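Local structure of triphenylmethane reductase (Citrobacter sp., 2JL1) at residues G106-A110 against Y196-S200; N140-D145 against S172-L178. The protein binds NADP(H) in a Rossmann-type fold and probably uses it to reduce triphenylmethane dyes. All coordinates share one frame; numbering follows the deposited sequence.

Contact 1. Residues G106-A110 against Y196-S200; sequences GYAFA and YNLVS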
# COMPACT_ATOMS: atom_id res chain seq x y z
N GLY A 106 7.36 -1.10 -10.65
CA GLY A 106 6.91 0.02 -9.82
C GLY A 106 7.34 1.32 -10.47
O GLY A 106 7.41 1.43 -11.69
N TYR A 107 7.61 2.32 -9.65
CA TYR A 107 7.89 3.67 -10.15
C TYR A 107 9.04 4.20 -9.30
O TYR A 107 8.99 4.13 -8.07
CB TYR A 107 6.62 4.52 -10.07
CG TYR A 107 6.76 5.94 -10.54
CD1 TYR A 107 7.18 6.22 -11.85
CD2 TYR A 107 6.44 7.01 -9.70
CE1 TYR A 107 7.31 7.55 -12.31
CE2 TYR A 107 6.56 8.35 -10.15
CZ TYR A 107 7.00 8.60 -11.47
OH TYR A 107 7.13 9.91 -11.93
N ALA A 108 10.10 4.67 -9.97
CA ALA A 108 11.32 5.10 -9.30
C ALA A 108 11.03 6.27 -8.40
O ALA A 108 10.23 7.16 -8.73
CB ALA A 108 12.38 5.47 -10.33
N PHE A 109 11.69 6.27 -7.26
CA PHE A 109 11.59 7.35 -6.29
C PHE A 109 10.15 7.66 -5.88
O PHE A 109 9.82 8.82 -5.60
CB PHE A 109 12.35 8.59 -6.78
CG PHE A 109 13.78 8.29 -7.14
CD1 PHE A 109 14.70 7.92 -6.15
CD2 PHE A 109 14.19 8.32 -8.45
CE1 PHE A 109 16.03 7.63 -6.48
CE2 PHE A 109 15.51 8.04 -8.79
CZ PHE A 109 16.43 7.70 -7.80
N ALA A 110 9.32 6.62 -5.82
CA ALA A 110 7.87 6.81 -5.59
C ALA A 110 7.58 7.63 -4.31
O ALA A 110 6.65 8.46 -4.29
CB ALA A 110 7.15 5.45 -5.55
N TYR A 196 15.30 -1.65 -7.04
CA TYR A 196 16.15 -0.91 -7.97
C TYR A 196 15.38 0.30 -8.47
O TYR A 196 14.21 0.19 -8.80
CB TYR A 196 16.56 -1.79 -9.17
CG TYR A 196 17.38 -2.97 -8.77
CD1 TYR A 196 18.66 -2.81 -8.24
CD2 TYR A 196 16.86 -4.26 -8.87
CE1 TYR A 196 19.43 -3.93 -7.82
CE2 TYR A 196 17.60 -5.36 -8.46
CZ TYR A 196 18.87 -5.20 -7.95
OH TYR A 196 19.58 -6.30 -7.56
N ASN A 197 16.03 1.46 -8.50
CA ASN A 197 15.43 2.63 -9.14
C ASN A 197 16.02 2.72 -10.54
O ASN A 197 17.17 3.09 -10.70
CB ASN A 197 15.65 3.91 -8.30
CG ASN A 197 14.88 3.90 -6.99
OD1 ASN A 197 13.64 4.08 -6.95
ND2 ASN A 197 15.60 3.73 -5.90
N LEU A 198 15.24 2.29 -11.54
CA LEU A 198 15.71 2.08 -12.90
C LEU A 198 15.49 3.33 -13.75
O LEU A 198 14.46 3.49 -14.40
CB LEU A 198 15.07 0.80 -13.50
CG LEU A 198 15.30 -0.51 -12.73
CD1 LEU A 198 14.47 -1.69 -13.30
CD2 LEU A 198 16.81 -0.90 -12.69
N VAL A 199 16.48 4.22 -13.71
CA VAL A 199 16.40 5.52 -14.34
C VAL A 199 17.74 5.82 -15.04
O VAL A 199 18.74 5.08 -14.89
CB VAL A 199 16.09 6.66 -13.32
CG1 VAL A 199 14.83 6.38 -12.51
CG2 VAL A 199 17.27 6.89 -12.38
N SER A 200 17.76 6.93 -15.76
CA SER A 200 18.97 7.36 -16.47
C SER A 200 19.89 8.12 -15.55
O SER A 200 19.43 8.93 -14.76
CB SER A 200 18.59 8.31 -17.60
OG SER A 200 19.73 8.65 -18.37
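The ring of Phe109 and the side-chain amide of Asn197 lie stacked, their planes only 7° apart. Asn197 covers one face of the ring: CG stands 3.9 Å above the ring plane, displaced toward the rim, and CB adds a CH-pi contact, 4.2 Å from the ring centroid. The CE2 side of the same ring meets Val199 obliquely, with CG1 at 4.1 Å from CE2. Asn197 does more than stack. Its OD1 accepts a hydrogen bond from the backbone N of Phe109, 2.9 Å long and nearly straight at the hydrogen (170°), although the donor stands above the carbonyl plane and not on a lone pair. With CG anti to the carbonyl carbon (chi1 -68°), the amide reaches across to the turn and lies flat against that face of the ring, so one side chain serves both the backbone and the aromatic group of Phe109. Beside it Ala108 points its CB at Val199, and the methyl comes to 3.4 Å from CG1, tighter than usual for two carbons; a small residue suits this narrow place.

Residues 107-110 form a type II turn at the end of strand 101-107, closed by a weak bond from Ala110 N to Tyr107 O. Strand 135-140 runs between this strand and 194-198, pairing with both, so the contact spans the ends of two strands that are not neighbours in the parallel sheet. Val199 also packs on Ala141, an NADP-binding residue. A polar side chain is well used here: Asn197 takes up a peptide N-H of the turn, while its flat amide gives the phenyl ring a matching surface. Hydrogen bond and stack together probably hold the Phe109 ring, and the turn that carries it, against strand 194-198.

Contact 2. Residues N140-D145 against S172-L178; sequences NALYTD and SVTRNEL. With NAP (NADP nicotinamide-adenine-dinucleotide phosphate), chain B; GOL (glycerol), chain C.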
# COMPACT_ATOMS: atom_id res chain seq x y z
N ASN A 140 10.56 1.55 -12.25
CA ASN A 140 10.88 2.10 -13.56
C ASN A 140 10.74 3.62 -13.59
O ASN A 140 9.87 4.17 -12.95
CB ASN A 140 10.00 1.48 -14.65
CG ASN A 140 10.36 0.03 -14.93
OD1 ASN A 140 11.42 -0.46 -14.54
ND2 ASN A 140 9.45 -0.67 -15.59
N ALA A 141 11.61 4.27 -14.37
CA ALA A 141 11.43 5.66 -14.77
C ALA A 141 10.24 5.81 -15.72
O ALA A 141 9.75 4.83 -16.30
CB ALA A 141 12.70 6.16 -15.48
N LEU A 142 9.79 7.06 -15.90
CA LEU A 142 8.96 7.38 -17.05
C LEU A 142 9.63 6.88 -18.34
O LEU A 142 10.86 6.86 -18.42
CB LEU A 142 8.75 8.88 -17.13
CG LEU A 142 8.09 9.55 -15.92
CD1 LEU A 142 8.12 11.09 -16.13
CD2 LEU A 142 6.63 9.03 -15.75
N TYR A 143 8.82 6.45 -19.31
CA TYR A 143 9.33 5.99 -20.61
C TYR A 143 9.79 7.14 -21.49
O TYR A 143 9.03 8.06 -21.73
CB TYR A 143 8.27 5.19 -21.38
CG TYR A 143 7.70 3.98 -20.66
CD1 TYR A 143 8.51 3.20 -19.85
CD2 TYR A 143 6.37 3.60 -20.84
CE1 TYR A 143 7.99 2.06 -19.17
CE2 TYR A 143 5.84 2.48 -20.18
CZ TYR A 143 6.66 1.71 -19.36
OH TYR A 143 6.18 0.60 -18.74
N THR A 144 11.03 7.07 -21.98
CA THR A 144 11.51 8.03 -22.99
C THR A 144 10.56 8.02 -24.20
O THR A 144 10.32 9.06 -24.81
CB THR A 144 12.91 7.65 -23.43
OG1 THR A 144 13.75 7.64 -22.28
CG2 THR A 144 13.48 8.64 -24.47
N ASP A 145 9.99 6.84 -24.49
CA ASP A 145 9.07 6.63 -25.65
C ASP A 145 7.83 7.49 -25.56
O ASP A 145 7.22 7.77 -26.57
CB ASP A 145 8.61 5.15 -25.77
CG ASP A 145 9.70 4.15 -25.45
OD1 ASP A 145 10.27 4.19 -24.34
OD2 ASP A 145 9.97 3.25 -26.29
N SER A 172 14.19 9.79 -17.80
CA SER A 172 13.50 8.71 -18.52
C SER A 172 14.43 7.66 -19.13
O SER A 172 15.59 7.93 -19.43
CB SER A 172 12.59 9.28 -19.61
OG SER A 172 13.35 9.84 -20.69
N VAL A 173 13.94 6.45 -19.31
CA VAL A 173 14.68 5.45 -20.08
C VAL A 173 13.66 4.72 -20.97
O VAL A 173 12.48 4.65 -20.64
CB VAL A 173 15.44 4.45 -19.18
CG1 VAL A 173 16.62 5.11 -18.45
CG2 VAL A 173 14.49 3.83 -18.17
N THR A 174 14.14 4.16 -22.07
CA THR A 174 13.26 3.50 -23.05
C THR A 174 12.62 2.22 -22.45
O THR A 174 13.20 1.57 -21.58
CB THR A 174 13.99 3.14 -24.34
OG1 THR A 174 15.03 2.21 -24.05
CG2 THR A 174 14.63 4.41 -25.04
N ARG A 175 11.42 1.88 -22.92
CA ARG A 175 10.77 0.60 -22.57
C ARG A 175 11.69 -0.55 -22.86
O ARG A 175 11.73 -1.52 -22.10
CB ARG A 175 9.53 0.38 -23.40
CG ARG A 175 8.31 1.02 -22.90
CD ARG A 175 7.12 0.45 -23.64
NE ARG A 175 6.02 1.38 -23.46
CZ ARG A 175 5.70 2.33 -24.34
NH1 ARG A 175 6.37 2.43 -25.47
NH2 ARG A 175 4.70 3.15 -24.08
N ASN A 176 12.41 -0.45 -23.97
CA ASN A 176 13.34 -1.50 -24.37
C ASN A 176 14.37 -1.80 -23.30
O ASN A 176 14.56 -2.95 -22.93
CB ASN A 176 14.01 -1.20 -25.70
CG ASN A 176 14.93 -2.29 -26.12
OD1 ASN A 176 16.13 -2.08 -26.28
ND2 ASN A 176 14.39 -3.49 -26.26
N GLU A 177 15.02 -0.76 -22.78
CA GLU A 177 16.03 -0.95 -21.72
C GLU A 177 15.43 -1.39 -20.40
O GLU A 177 16.04 -2.18 -19.69
CB GLU A 177 16.88 0.31 -21.52
CG GLU A 177 17.70 0.67 -22.74
CD GLU A 177 18.52 1.92 -22.55
OE1 GLU A 177 17.95 3.01 -22.25
OE2 GLU A 177 19.73 1.81 -22.76
N LEU A 178 14.24 -0.90 -20.07
CA LEU A 178 13.56 -1.36 -18.85
C LEU A 178 13.17 -2.82 -18.98
O LEU A 178 13.23 -3.58 -18.02
CB LEU A 178 12.32 -0.53 -18.58
CG LEU A 178 12.67 0.92 -18.24
CD1 LEU A 178 11.41 1.82 -18.32
CD2 LEU A 178 13.38 0.98 -16.87
PA NAP B . 0.51 -1.07 -22.33
O1A NAP B . -0.61 -0.08 -22.34
O2A NAP B . 1.12 -1.34 -23.65
O5B NAP B . 0.06 -2.45 -21.66
C5B NAP B . -0.80 -2.55 -20.55
C4B NAP B . -1.06 -4.04 -20.41
O4B NAP B . -1.93 -4.30 -19.32
C3B NAP B . -1.74 -4.54 -21.69
O3B NAP B . -1.12 -5.73 -22.12
C2B NAP B . -3.15 -4.84 -21.25
O2B NAP B . -3.63 -5.98 -21.90
C1B NAP B . -2.94 -5.17 -19.79
N9A NAP B . -4.22 -5.07 -19.08
C8A NAP B . -5.10 -4.02 -19.05
N7A NAP B . -6.15 -4.38 -18.27
C5A NAP B . -5.95 -5.64 -17.83
C6A NAP B . -6.71 -6.48 -17.01
N6A NAP B . -7.88 -6.09 -16.52
N1A NAP B . -6.23 -7.74 -16.73
C2A NAP B . -5.03 -8.16 -17.25
N3A NAP B . -4.28 -7.33 -18.04
C4A NAP B . -4.75 -6.09 -18.33
O3 NAP B . 1.63 -0.50 -21.30
PN NAP B . 3.24 -0.51 -21.39
O1N NAP B . 3.64 -1.89 -21.73
O2N NAP B . 3.68 0.62 -22.25
O5D NAP B . 3.66 -0.26 -19.82
C5D NAP B . 3.39 -1.26 -18.85
C4D NAP B . 2.82 -0.72 -17.53
O4D NAP B . 3.66 0.31 -17.04
C3D NAP B . 1.44 -0.08 -17.70
O3D NAP B . 0.36 -0.96 -17.49
C2D NAP B . 1.42 1.06 -16.71
O2D NAP B . 0.95 0.71 -15.43
C1D NAP B . 2.89 1.40 -16.56
N1N NAP B . 3.15 2.66 -17.28
C2N NAP B . 4.34 3.26 -17.06
C3N NAP B . 4.63 4.45 -17.65
C7N NAP B . 5.91 5.13 -17.40
O7N NAP B . 6.18 6.30 -18.17
N7N NAP B . 6.70 4.61 -16.45
C4N NAP B . 3.73 5.01 -18.59
C5N NAP B . 2.57 4.34 -18.88
C6N NAP B . 2.25 3.17 -18.17
P2B NAP B . -4.53 -5.87 -23.24
O1X NAP B . -3.60 -6.08 -24.42
O2X NAP B . -5.22 -4.52 -23.37
O3X NAP B . -5.55 -6.98 -23.12
C1 GOL C . 18.31 6.60 -21.14
O1 GOL C . 18.61 5.48 -21.96
C2 GOL C . 17.37 7.60 -21.83
O2 GOL C . 16.54 7.02 -22.83
C3 GOL C . 18.10 8.83 -22.34
O3 GOL C . 18.94 9.35 -21.32
O HOH W 1 11.44 -3.08 -15.64
O HOH W 2 11.71 1.44 -26.33
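Tyr143 and Arg175 cross at about a right angle, the arginine's aliphatic part lying over the phenol ring. Arg175 CG sits 3.6 Å from the ring centroid and almost on its normal, a CH-pi contact, while the nicotinamide carboxamide of NADP covers the opposite face. The ring is thus sandwiched between cofactor and arginine, and Leu178 CD1 closes in at its edge, 3.5 Å from CE1. Extended from CG to NE, the arginine chain runs across the ring and delivers NE to the phosphate oxygen O2N at 2.7 Å; its guanidinium is tilted 57° from the ring plane. The phenol OH donates to O5D of the cofactor, so a residue both flat and polar suits this place.

Asp145 works beside them. Its OD1 takes the backbone N-H of Arg175 at 2.9 Å, on the syn side, and OD2 makes a long salt bridge to NH1. The carboxylate thus faces the first turn of helix 175-186, where its charge would probably be favoured, and may help position the arginine. Thr174 is the N-cap of that helix, its OG1 accepting from Glu177 N.

The backbones join through a single bridge between Tyr143 and Val173: Val173 N donates to Leu142 O, and Thr144 N to Val173 O. Next to it the hydroxyls of Thr144 and Ser172 meet at 2.7 Å, a buried pair; Trp204 also bonds Ser172 OG, and a glycerol, probably from the crystallisation liquor, Thr144 OG1. Leu178 and Asn140 run past each other in opposite directions, Leu178 CD2 coming 3.4 Å from Asn140 OD1, which receives a water that also donates to Leu178 O.

Tyr143 N donates to the carboxamide O7N and Ala141 O accepts from N7N, which holds the carboxamide by both its polar atoms and probably sets how the nicotinamide ring is turned. This is the nicotinamide end of the NADP site, at the C-terminal edge of the Rossmann-type sheet.

How the contacts relate
Both contacts are buried and meet at the end of strand 135-140, with Asn140 its last residue and Ala141 just beyond. Backbone bonds couple them there: Ala108 N lies 3.0 Å from Asn140 O, and Leu198 O lies 2.9 Å from Ala141 N, both probable hydrogen bonds. Helix 175-186 of contact 2 leads along the chain into strand 194-198 of contact 1. The chemistry follows the place. Contact 1 joins strand ends through one amide-to-backbone bond, a stack and small apolar groups, with the Ala108 side chain about 8 Å from the cofactor; contact 2, larger and richer in polar bonds, adds a charged pair and grips the carboxamide and the nicotinamide-side phosphate of NADP directly.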